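Local coordinates for Slr0280 protein (Synechocystis sp., PDB 5H3K), which is of unknown function but carries a phosphodiester glycosidase domain of the NAGPA family, and so probably cleaves a sugar phosphodiester, at residues 310-315 and 326-331; 351-354 and 359-362; 369-374 and 572-577; 497-502 and 601-606. All coordinates share one frame; numbering follows the deposited sequence.

Overall arrangement
Read from the N terminus, contact 1 comes first: strand 307-313 leads through a short connection, including strand 323-324, into helix 325-331, which folds back on it. Contact 2 then closes a tight hairpin of its own, 351-354 with 359-362. The last two contacts span far longer loops and cross, since their segments alternate along the chain: 369-374 waits for 572-577, while 497-502 lies between them and packs later against 601-606. Strands 369-373 and 497-500 are neighbours in the sheet that also holds the hairpin. Contact 3 packs this sheet against the one containing 572-576, and contact 4 against the one that joins 600-609 to 307-313.

Contact 1: 310-315 and 326-331; sequences RPLMAN and VTIARD
Ile328 reaches from helix 325-331 to the end of strand 307-313 and meets Leu312 and Ala314 with separate branches. From CB the chain forks into CG2 and the CG1-CD1 branch. The CG2 methyl lies 3.9 Å from Leu312 CB and 4.2 Å from Leu312 CD1, so it rests alongside the root and one tip of the leucine; the leucine and isoleucine run beside each other, pointing opposite ways, instead of meeting end to end. The other arm follows a different course. With CG1 anti to the carbonyl carbon (chi1 -63°) and the chain extended beyond it (chi2 174°), the branch is carried to the backbone of Ala314: CG1 is 4.0 Å from Ala314 CA, and the terminal CD1 closes to 3.9 Å from the same CA. CD1 also comes within 4.2 Å of Ala314 CB, touching the corner where the strand has given way to loop. Between these two segments the contact is purely apolar; just beyond the helix, Gln332 NE2 bonds to Met313 O. An alanine in place of Ile328 would take away both arms and would probably leave Leu312 and the Ala314 corner without their apolar cover from the helix. Around this junction backbone bonds run to strand 600-609, from Leu312 to Ala604 and from Ala314, just past the strand, to Ser602. Ile328 also touches Val601, and Leu325 touches Ala604, which places the helix over the sheet formed by strands 307-313 and 600-609.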
loop_
_atom_site.group_PDB
_atom_site.type_symbol
_atom_site.label_atom_id
_atom_site.label_comp_id
_atom_site.label_asym_id
_atom_site.label_seq_id
_atom_site.Cartn_x
_atom_site.Cartn_y
_atom_site.Cartn_z
ATOM N N ARG A 310 0.172 12.060 -0.116
ATOM C CA ARG A 310 -0.459 12.264 1.188
ATOM C C ARG A 310 -0.402 10.990 1.988
ATOM O O ARG A 310 -0.648 9.912 1.451
ATOM C CB ARG A 310 -1.940 12.636 1.035
ATOM C CG ARG A 310 -2.210 14.048 0.505
ATOM C CD ARG A 310 -1.757 15.119 1.497
ATOM N NE ARG A 310 -2.100 16.453 1.015
ATOM C CZ ARG A 310 -1.307 17.192 0.243
ATOM N NH1 ARG A 310 -0.121 16.734 -0.136
ATOM N NH2 ARG A 310 -1.708 18.392 -0.156
ATOM N N PRO A 311 -0.127 11.107 3.292
ATOM C CA PRO A 311 -0.352 9.950 4.159
ATOM C C PRO A 311 -1.846 9.696 4.274
ATOM O O PRO A 311 -2.645 10.646 4.308
ATOM C CB PRO A 311 0.232 10.390 5.511
ATOM C CG PRO A 311 0.207 11.882 5.488
ATOM C CD PRO A 311 0.307 12.305 4.038
ATOM N N LEU A 312 -2.225 8.427 4.318
ATOM C CA LEU A 312 -3.624 8.050 4.348
ATOM C C LEU A 312 -3.827 7.107 5.505
ATOM O O LEU A 312 -3.103 6.110 5.625
ATOM C CB LEU A 312 -3.991 7.341 3.043
ATOM C CG LEU A 312 -3.766 8.112 1.739
ATOM C CD1 LEU A 312 -4.160 7.209 0.570
ATOM C CD2 LEU A 312 -4.595 9.386 1.734
ATOM N N MET A 313 -4.799 7.410 6.361
ATOM C CA MET A 313 -5.124 6.541 7.485
ATOM C C MET A 313 -6.269 5.618 7.141
ATOM O O MET A 313 -7.169 5.998 6.394
ATOM C CB MET A 313 -5.530 7.370 8.705
ATOM C CG MET A 313 -4.534 8.410 9.059
ATOM S SD MET A 313 -3.067 7.742 9.831
ATOM C CE MET A 313 -3.566 7.620 11.534
ATOM N N ALA A 314 -6.225 4.406 7.697
ATOM C CA ALA A 314 -7.267 3.388 7.501
ATOM C C ALA A 314 -8.653 3.960 7.768
ATOM O O ALA A 314 -9.602 3.732 7.008
ATOM C CB ALA A 314 -7.021 2.206 8.414
ATOM N N ASN A 315 -8.764 4.668 8.883
ATOM C CA ASN A 315 -9.933 5.500 9.143
ATOM C C ASN A 315 -9.591 6.940 8.759
ATOM O O ASN A 315 -8.751 7.585 9.389
ATOM C CB ASN A 315 -10.364 5.375 10.613
ATOM C CG ASN A 315 -11.710 6.029 10.877
ATOM O OD1 ASN A 315 -11.932 7.190 10.514
ATOM N ND2 ASN A 315 -12.613 5.286 11.513
ATOM N N VAL A 326 -5.036 -2.196 0.018
ATOM C CA VAL A 326 -5.742 -2.057 -1.248
ATOM C C VAL A 326 -7.114 -1.397 -1.049
ATOM O O VAL A 326 -7.594 -0.678 -1.929
ATOM C CB VAL A 326 -5.847 -3.404 -2.014
ATOM C CG1 VAL A 326 -6.997 -4.244 -1.453
ATOM C CG2 VAL A 326 -6.029 -3.145 -3.513
ATOM N N THR A 327 -7.723 -1.616 0.118
ATOM C CA THR A 327 -8.989 -0.966 0.481
ATOM C C THR A 327 -8.774 0.517 0.773
ATOM O O THR A 327 -9.577 1.368 0.349
ATOM C CB THR A 327 -9.656 -1.660 1.690
ATOM O OG1 THR A 327 -9.929 -3.027 1.343
ATOM C CG2 THR A 327 -10.963 -0.967 2.045
ATOM N N ILE A 328 -7.692 0.834 1.486
ATOM C CA ILE A 328 -7.326 2.233 1.694
ATOM C C ILE A 328 -7.157 2.917 0.335
ATOM O O ILE A 328 -7.721 3.985 0.106
ATOM C CB ILE A 328 -6.023 2.376 2.526
ATOM C CG1 ILE A 328 -6.222 1.799 3.942
ATOM C CG2 ILE A 328 -5.575 3.838 2.577
ATOM C CD1 ILE A 328 -4.937 1.772 4.803
ATOM N N ALA A 329 -6.404 2.282 -0.571
ATOM C CA ALA A 329 -6.133 2.846 -1.896
ATOM C C ALA A 329 -7.427 3.095 -2.688
ATOM O O ALA A 329 -7.627 4.175 -3.271
ATOM C CB ALA A 329 -5.187 1.918 -2.695
ATOM N N ARG A 330 -8.301 2.096 -2.723
ATOM C CA ARG A 330 -9.557 2.226 -3.447
ATOM C C ARG A 330 -10.466 3.280 -2.819
ATOM O O ARG A 330 -10.959 4.175 -3.514
ATOM C CB ARG A 330 -10.295 0.874 -3.520
ATOM C CG ARG A 330 -9.626 -0.156 -4.415
ATOM C CD ARG A 330 -10.120 -1.552 -4.090
ATOM N NE ARG A 330 -9.462 -2.560 -4.912
ATOM C CZ ARG A 330 -9.544 -3.869 -4.705
ATOM N NH1 ARG A 330 -10.232 -4.346 -3.674
ATOM N NH2 ARG A 330 -8.907 -4.701 -5.517
ATOM N N ASP A 331 -10.709 3.168 -1.513
ATOM C CA ASP A 331 -11.689 4.035 -0.864
ATOM C C ASP A 331 -11.266 5.508 -0.818
ATOM O O ASP A 331 -12.108 6.402 -0.873
ATOM C CB ASP A 331 -12.061 3.504 0.536
ATOM C CG ASP A 331 -12.800 2.145 0.492
ATOM O OD1 ASP A 331 -13.006 1.571 -0.608
ATOM O OD2 ASP A 331 -13.164 1.644 1.581
#

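Contact 2: 351-354 and 359-362; sequences LGAV and NWRS
Val354 and Ser362 face each other as an antiparallel hydrogen-bonded pair and bury most of the surface in this contact. Val354 N donates to Ser362 O over 2.8 Å, nearly straight at 165° but coming in tilted from the carbonyl plane. In return, Ser362 N gives its hydrogen to Val354 O at 3.1 Å, in the carbonyl plane and on a lone pair. On the same side of the sheet the side chains lie side by side at their bases, with Val354 CB 4.1 Å from Ser362 CB. The valine turns CG1 anti to its own N (chi1 177°), which directs that methyl to Arg361 CB, while CG2 stays over the serine. A second donor reaches Val354 O: Arg361 N, 2.8 Å away and more bent at 135°. Two consecutive residues thus oppose one, the definition of a classic beta bulge, set here in a tight beta hairpin between strands 354-356 and 359-362. Beyond the bulge the arginine chain folds at two successive torsions and leads away from Val354, and its NH2 is bonded to Asn315 O. Ser362 OG lies 3.0 Å from Gly352 O and also has Asn404 O as a hydrogen-bond partner. A water accepts from Gly352 N and sits 2.7 Å from Ser362 OG, bridging the two. Gly352 has backbone angles that would jam any side chain against the preceding carbonyl. Ala353 meets the other segment twice: its CA approaches Ser362 O in a CA-H...O contact, and its CB touches Trp360 CZ3, whose ring stacks on Trp355.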
loop_
_atom_site.group_PDB
_atom_site.type_symbol
_atom_site.label_atom_id
_atom_site.label_comp_id
_atom_site.label_asym_id
_atom_site.label_seq_id
_atom_site.Cartn_x
_atom_site.Cartn_y
_atom_site.Cartn_z
ATOM N N LEU A 351 1.912 3.882 15.757
ATOM C CA LEU A 351 3.153 4.007 16.522
ATOM C C LEU A 351 4.193 4.722 15.654
ATOM O O LEU A 351 4.992 4.074 14.971
ATOM C CB LEU A 351 3.666 2.614 16.891
ATOM C CG LEU A 351 2.699 1.785 17.753
ATOM C CD1 LEU A 351 3.196 0.360 17.898
ATOM C CD2 LEU A 351 2.552 2.450 19.128
ATOM N N GLY A 352 4.177 6.053 15.647
ATOM C CA GLY A 352 5.144 6.812 14.864
ATOM C C GLY A 352 4.490 7.949 14.101
ATOM O O GLY A 352 3.263 8.011 13.993
ATOM N N ALA A 353 5.314 8.803 13.503
ATOM C CA ALA A 353 4.847 10.070 12.958
ATOM C C ALA A 353 3.955 9.925 11.732
ATOM O O ALA A 353 4.261 9.170 10.812
ATOM C CB ALA A 353 6.032 10.966 12.626
ATOM N N VAL A 354 2.847 10.663 11.718
ATOM C CA VAL A 354 2.020 10.769 10.514
ATOM C C VAL A 354 1.475 12.182 10.494
ATOM O O VAL A 354 0.763 12.576 11.422
ATOM C CB VAL A 354 0.801 9.804 10.533
ATOM C CG1 VAL A 354 -0.051 10.018 9.293
ATOM C CG2 VAL A 354 1.213 8.323 10.640
ATOM N N ASN A 359 -1.129 19.094 9.822
ATOM C CA ASN A 359 -2.015 18.456 10.791
ATOM C C ASN A 359 -1.439 17.109 11.246
ATOM O O ASN A 359 -1.307 16.170 10.449
ATOM C CB ASN A 359 -3.393 18.252 10.151
ATOM C CG ASN A 359 -4.399 17.663 11.111
ATOM O OD1 ASN A 359 -4.471 18.058 12.278
ATOM N ND2 ASN A 359 -5.180 16.698 10.628
ATOM N N TRP A 360 -1.104 17.003 12.528
ATOM C CA TRP A 360 -0.454 15.799 13.044
ATOM C C TRP A 360 -1.458 14.738 13.462
ATOM O O TRP A 360 -2.171 14.887 14.457
ATOM C CB TRP A 360 0.473 16.161 14.208
ATOM C CG TRP A 360 1.680 16.884 13.714
ATOM C CD1 TRP A 360 1.745 18.182 13.297
ATOM C CD2 TRP A 360 2.995 16.337 13.540
ATOM N NE1 TRP A 360 3.027 18.479 12.880
ATOM C CE2 TRP A 360 3.812 17.366 13.023
ATOM C CE3 TRP A 360 3.555 15.077 13.765
ATOM C CZ2 TRP A 360 5.174 17.171 12.732
ATOM C CZ3 TRP A 360 4.906 14.889 13.485
ATOM C CH2 TRP A 360 5.698 15.927 12.982
ATOM N N ARG A 361 -1.510 13.665 12.690
ATOM C CA ARG A 361 -2.417 12.561 12.973
ATOM C C ARG A 361 -1.826 11.646 14.049
ATOM O O ARG A 361 -2.560 11.059 14.845
ATOM C CB ARG A 361 -2.687 11.768 11.698
ATOM C CG ARG A 361 -3.299 12.589 10.558
ATOM C CD ARG A 361 -4.779 12.897 10.788
ATOM N NE ARG A 361 -5.588 11.708 11.078
ATOM C CZ ARG A 361 -6.275 11.012 10.168
ATOM N NH1 ARG A 361 -6.245 11.355 8.881
ATOM N NH2 ARG A 361 -6.990 9.953 10.544
ATOM N N SER A 362 -0.500 11.524 14.060
ATOM C CA SER A 362 0.196 10.683 15.027
ATOM C C SER A 362 1.605 11.226 15.224
ATOM O O SER A 362 2.231 11.661 14.271
ATOM C CB SER A 362 0.241 9.245 14.520
ATOM O OG SER A 362 0.712 8.388 15.552
HETATM O O HOH W 1 2.722 7.801 17.256
#

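Contact 3: 369-374 and 572-577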
loop_
_atom_site.group_PDB
_atom_site.type_symbol
_atom_site.label_atom_id
_atom_site.label_comp_id
_atom_site.label_asym_id
_atom_site.label_seq_id
_atom_site.Cartn_x
_atom_site.Cartn_y
_atom_site.Cartn_z
ATOM N N GLY A 369 13.532 6.885 11.997
ATOM C CA GLY A 369 13.632 7.354 10.627
ATOM C C GLY A 369 12.302 7.861 10.096
ATOM O O GLY A 369 11.246 7.284 10.389
ATOM N N ALA A 370 12.354 8.945 9.325
ATOM C CA ALA A 370 11.162 9.580 8.778
ATOM C C ALA A 370 11.481 10.284 7.473
ATOM O O ALA A 370 12.623 10.702 7.237
ATOM C CB ALA A 370 10.556 10.578 9.796
ATOM N N ILE A 371 10.455 10.421 6.640
ATOM C CA ILE A 371 10.511 11.222 5.418
ATOM C C ILE A 371 9.494 12.358 5.520
ATOM O O ILE A 371 8.419 12.179 6.088
ATOM C CB ILE A 371 10.242 10.346 4.156
ATOM C CG1 ILE A 371 10.503 11.134 2.867
ATOM C CG2 ILE A 371 8.821 9.756 4.161
ATOM C CD1 ILE A 371 10.203 10.329 1.586
ATOM N N ALA A 372 9.823 13.534 4.993
ATOM C CA ALA A 372 8.850 14.619 4.934
ATOM C C ALA A 372 8.929 15.260 3.566
ATOM O O ALA A 372 9.963 15.169 2.902
ATOM C CB ALA A 372 9.114 15.653 6.037
ATOM N N TRP A 373 7.850 15.903 3.136
ATOM C CA TRP A 373 7.797 16.451 1.788
ATOM C C TRP A 373 6.783 17.564 1.650
ATOM O O TRP A 373 5.923 17.741 2.516
ATOM C CB TRP A 373 7.470 15.342 0.768
ATOM C CG TRP A 373 6.079 14.792 0.885
ATOM C CD1 TRP A 373 4.967 15.232 0.231
ATOM C CD2 TRP A 373 5.657 13.678 1.684
ATOM N NE1 TRP A 373 3.877 14.481 0.586
ATOM C CE2 TRP A 373 4.273 13.515 1.471
ATOM C CE3 TRP A 373 6.316 12.808 2.566
ATOM C CZ2 TRP A 373 3.529 12.514 2.101
ATOM C CZ3 TRP A 373 5.574 11.815 3.201
ATOM C CH2 TRP A 373 4.199 11.673 2.961
ATOM N N ASN A 374 6.877 18.315 0.555
ATOM C CA ASN A 374 5.855 19.313 0.245
ATOM C C ASN A 374 5.268 19.054 -1.144
ATOM O O ASN A 374 5.671 18.100 -1.831
ATOM C CB ASN A 374 6.396 20.750 0.385
ATOM C CG ASN A 374 7.574 21.048 -0.565
ATOM O OD1 ASN A 374 7.690 20.460 -1.645
ATOM N ND2 ASN A 374 8.449 21.977 -0.159
ATOM N N ASN A 572 18.571 8.320 -0.724
ATOM C CA ASN A 572 18.024 8.333 0.633
ATOM C C ASN A 572 16.954 7.247 0.646
ATOM O O ASN A 572 16.251 7.105 -0.344
ATOM C CB ASN A 572 17.362 9.686 0.947
ATOM C CG ASN A 572 18.351 10.844 0.987
ATOM O OD1 ASN A 572 19.402 10.763 1.615
ATOM N ND2 ASN A 572 17.995 11.937 0.333
ATOM N N ALA A 573 16.836 6.479 1.732
ATOM C CA ALA A 573 15.879 5.383 1.803
ATOM C C ALA A 573 15.418 5.160 3.233
ATOM O O ALA A 573 16.234 5.136 4.156
ATOM C CB ALA A 573 16.501 4.084 1.238
ATOM N N LEU A 574 14.108 4.996 3.397
ATOM C CA LEU A 574 13.482 4.756 4.690
ATOM C C LEU A 574 12.779 3.415 4.649
ATOM O O LEU A 574 11.938 3.164 3.765
ATOM C CB LEU A 574 12.457 5.862 4.990
ATOM C CG LEU A 574 11.550 5.655 6.203
ATOM C CD1 LEU A 574 12.379 5.720 7.468
ATOM C CD2 LEU A 574 10.468 6.748 6.195
ATOM N N ASN A 575 13.124 2.546 5.594
ATOM C CA ASN A 575 12.409 1.293 5.776
ATOM C C ASN A 575 11.018 1.593 6.304
ATOM O O ASN A 575 10.868 2.372 7.248
ATOM C CB ASN A 575 13.140 0.372 6.750
ATOM C CG ASN A 575 12.506 -1.007 6.821
ATOM O OD1 ASN A 575 12.437 -1.729 5.809
ATOM N ND2 ASN A 575 12.000 -1.372 8.003
ATOM N N LEU A 576 10.004 1.024 5.661
ATOM C CA LEU A 576 8.625 1.153 6.124
ATOM C C LEU A 576 8.270 -0.164 6.801
ATOM O O LEU A 576 9.099 -1.088 6.836
ATOM C CB LEU A 576 7.691 1.441 4.932
ATOM C CG LEU A 576 7.941 2.772 4.190
ATOM C CD1 LEU A 576 7.089 2.919 2.899
ATOM C CD2 LEU A 576 7.718 3.967 5.107
ATOM N N ASP A 577 7.061 -0.276 7.346
ATOM C CA ASP A 577 6.623 -1.534 7.960
ATOM C C ASP A 577 6.661 -2.670 6.916
ATOM O O ASP A 577 6.393 -2.455 5.731
ATOM C CB ASP A 577 5.209 -1.345 8.533
ATOM C CG ASP A 577 4.724 -2.521 9.372
ATOM O OD1 ASP A 577 5.538 -3.334 9.886
ATOM O OD2 ASP A 577 3.477 -2.607 9.542
#
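Leu574 lies with its two methyls over the backbone of strand 369-373, spread along the run from Gly369 to Ile371. CD1 settles on the first peptide, 3.4 Å from Gly369 C and 3.7 Å from Ala370 N, so it rests on the main chain and not on a side chain. CD2 takes the next step along the strand, 3.7 Å from Ile371 N and 4.0 Å from Ile371 CG2. The leucine can reach so far because its CG stands anti to the backbone N (chi1 171°), holding the fork out toward the other strand. The absence of a side chain at Gly369 is part of the fit: a beta carbon there would point at the leucine and lie only 2.9 Å from Leu574 CD1, a clash. The strands themselves pass at 7.1 Å with their directions 118° apart, a steep crossing of strands from two different beta sheets, which come together near Ala501 and Gly502, bonded to Gly369 and Asn575 respectively. Strand 572-576 sits between 531-536 and 504-507 in its antiparallel sheet, whereas 369-373 lies between 379-392 and 497-500 in the other. An alanine in place of Leu574 would lose the whole fork and would probably open a gap over the Gly369 peptide, leaving Ile371 CG2 without this partner. In Ile371, CG1 extends opposite the backbone N (chi1 -172°), which leaves CG2 flanked by both main-chain branches and turned to CD2. The isoleucine also touches Ile534 on strand 531-536 and Phe381 on strand 379-392.

Contact 4: 497-502 and 601-606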
loop_
_atom_site.group_PDB
_atom_site.type_symbol
_atom_site.label_atom_id
_atom_site.label_comp_id
_atom_site.label_asym_id
_atom_site.label_seq_id
_atom_site.Cartn_x
_atom_site.Cartn_y
_atom_site.Cartn_z
ATOM N N ASN A 497 3.961 17.721 5.190
ATOM C CA ASN A 497 3.555 16.317 5.132
ATOM C C ASN A 497 4.704 15.419 5.540
ATOM O O ASN A 497 5.861 15.697 5.238
ATOM C CB ASN A 497 3.128 15.916 3.711
ATOM C CG ASN A 497 2.194 16.915 3.078
ATOM O OD1 ASN A 497 1.089 17.141 3.568
ATOM N ND2 ASN A 497 2.622 17.507 1.957
ATOM N N GLY A 498 4.402 14.331 6.234
ATOM C CA GLY A 498 5.456 13.391 6.553
ATOM C C GLY A 498 5.008 12.058 7.096
ATOM O O GLY A 498 3.849 11.870 7.477
ATOM N N MET A 499 5.954 11.131 7.148
ATOM C CA MET A 499 5.691 9.777 7.594
ATOM C C MET A 499 6.918 9.231 8.309
ATOM O O MET A 499 8.024 9.204 7.740
ATOM C CB MET A 499 5.357 8.888 6.387
ATOM C CG MET A 499 5.240 7.391 6.700
ATOM S SD MET A 499 3.888 6.997 7.812
ATOM C CE MET A 499 2.464 7.569 6.890
ATOM N N GLY A 500 6.725 8.764 9.541
ATOM C CA GLY A 500 7.767 8.052 10.255
ATOM C C GLY A 500 7.625 6.536 10.118
ATOM O O GLY A 500 6.521 5.993 9.942
ATOM N N ALA A 501 8.756 5.843 10.169
ATOM C CA ALA A 501 8.759 4.391 10.245
ATOM C C ALA A 501 10.088 3.961 10.787
ATOM O O ALA A 501 10.357 4.111 11.986
ATOM C CB ALA A 501 8.460 3.728 8.890
ATOM N N GLY A 502 10.930 3.432 9.905
ATOM C CA GLY A 502 12.290 3.118 10.289
ATOM C C GLY A 502 12.651 1.648 10.177
ATOM O O GLY A 502 11.788 0.778 10.036
ATOM N N VAL A 601 -3.596 -2.713 7.637
ATOM C CA VAL A 601 -2.557 -1.802 8.128
ATOM C C VAL A 601 -3.180 -0.518 8.652
ATOM O O VAL A 601 -4.321 -0.195 8.329
ATOM C CB VAL A 601 -1.503 -1.464 7.032
ATOM C CG1 VAL A 601 -0.839 -2.739 6.500
ATOM C CG2 VAL A 601 -2.151 -0.694 5.877
ATOM N N SER A 602 -2.428 0.222 9.452
ATOM C CA SER A 602 -2.913 1.493 10.003
ATOM C C SER A 602 -2.896 2.643 8.995
ATOM O O SER A 602 -3.797 3.494 8.967
ATOM C CB SER A 602 -2.056 1.882 11.206
ATOM O OG SER A 602 -2.210 3.273 11.511
ATOM N N ASN A 603 -1.855 2.703 8.177
ATOM C CA ASN A 603 -1.703 3.857 7.308
ATOM C C ASN A 603 -0.814 3.591 6.101
ATOM O O ASN A 603 -0.094 2.581 6.034
ATOM C CB ASN A 603 -1.204 5.068 8.105
ATOM C CG ASN A 603 0.107 4.797 8.845
ATOM O OD1 ASN A 603 1.200 4.810 8.255
ATOM N ND2 ASN A 603 0.009 4.601 10.148
ATOM N N ALA A 604 -0.858 4.515 5.156
ATOM C CA ALA A 604 -0.178 4.333 3.887
ATOM C C ALA A 604 0.380 5.656 3.399
ATOM O O ALA A 604 0.045 6.723 3.922
ATOM C CB ALA A 604 -1.170 3.787 2.875
ATOM N N ILE A 605 1.260 5.594 2.408
ATOM C CA ILE A 605 1.594 6.794 1.654
ATOM C C ILE A 605 0.875 6.661 0.324
ATOM O O ILE A 605 1.064 5.669 -0.385
ATOM C CB ILE A 605 3.106 6.934 1.454
ATOM C CG1 ILE A 605 3.802 7.174 2.801
ATOM C CG2 ILE A 605 3.447 8.088 0.495
ATOM C CD1 ILE A 605 5.333 7.063 2.730
ATOM N N GLY A 606 0.057 7.654 -0.018
ATOM C CA GLY A 606 -0.721 7.630 -1.251
ATOM C C GLY A 606 -0.216 8.665 -2.247
ATOM O O GLY A 606 0.248 9.741 -1.867
#
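Strands 497-500 and 603-606 pass 8.8 Å apart with their directions 135° from each other, too far for backbone bonding, so the contact is carried by the Met499 side chain, which meets side chains and one backbone carbonyl. This is packing between two beta sheets, both segments belonging to the phosphodiester glycosidase family region: 497-500 pairs with 354-356 and 369-373, while the 600-609 strand pairs with 307-313. The CG of Met499 leaves anti to the backbone N (chi1 172°), and the chain then bends at the next two torsions, so the side chain hooks across Ile605 and turns its sulfur and methyl toward Asn603. The root is apolar on apolar, with Met499 CB 4.1 Å and Met499 CG 4.0 Å from Ile605 CD1. The CB of Ile605 does not aim at strand 497-500, but the end of its longer branch comes up to the methionine. Farther out the surroundings turn polar: Met499 SD lies 3.5 Å from Asn603 OD1, and Met499 CE is 3.9 Å from Ala604 O, so the methyl sits near the oxygens of both residues. Asn603 OD1 has its strong partner elsewhere, accepting a hydrogen bond from Gly341 N, and Met499 also packs on Val354 of the adjacent strand and on Pro311 of the opposing sheet. The other end of the amide is held within its own segment: Asn603 ND2 donates to Ser602 OG over 2.9 Å at a bent 140°, which helps to fix the rotation of the flat group. Its oxygen thereby faces the methionine, with Met499 CE 3.3 Å from Asn603 OD1.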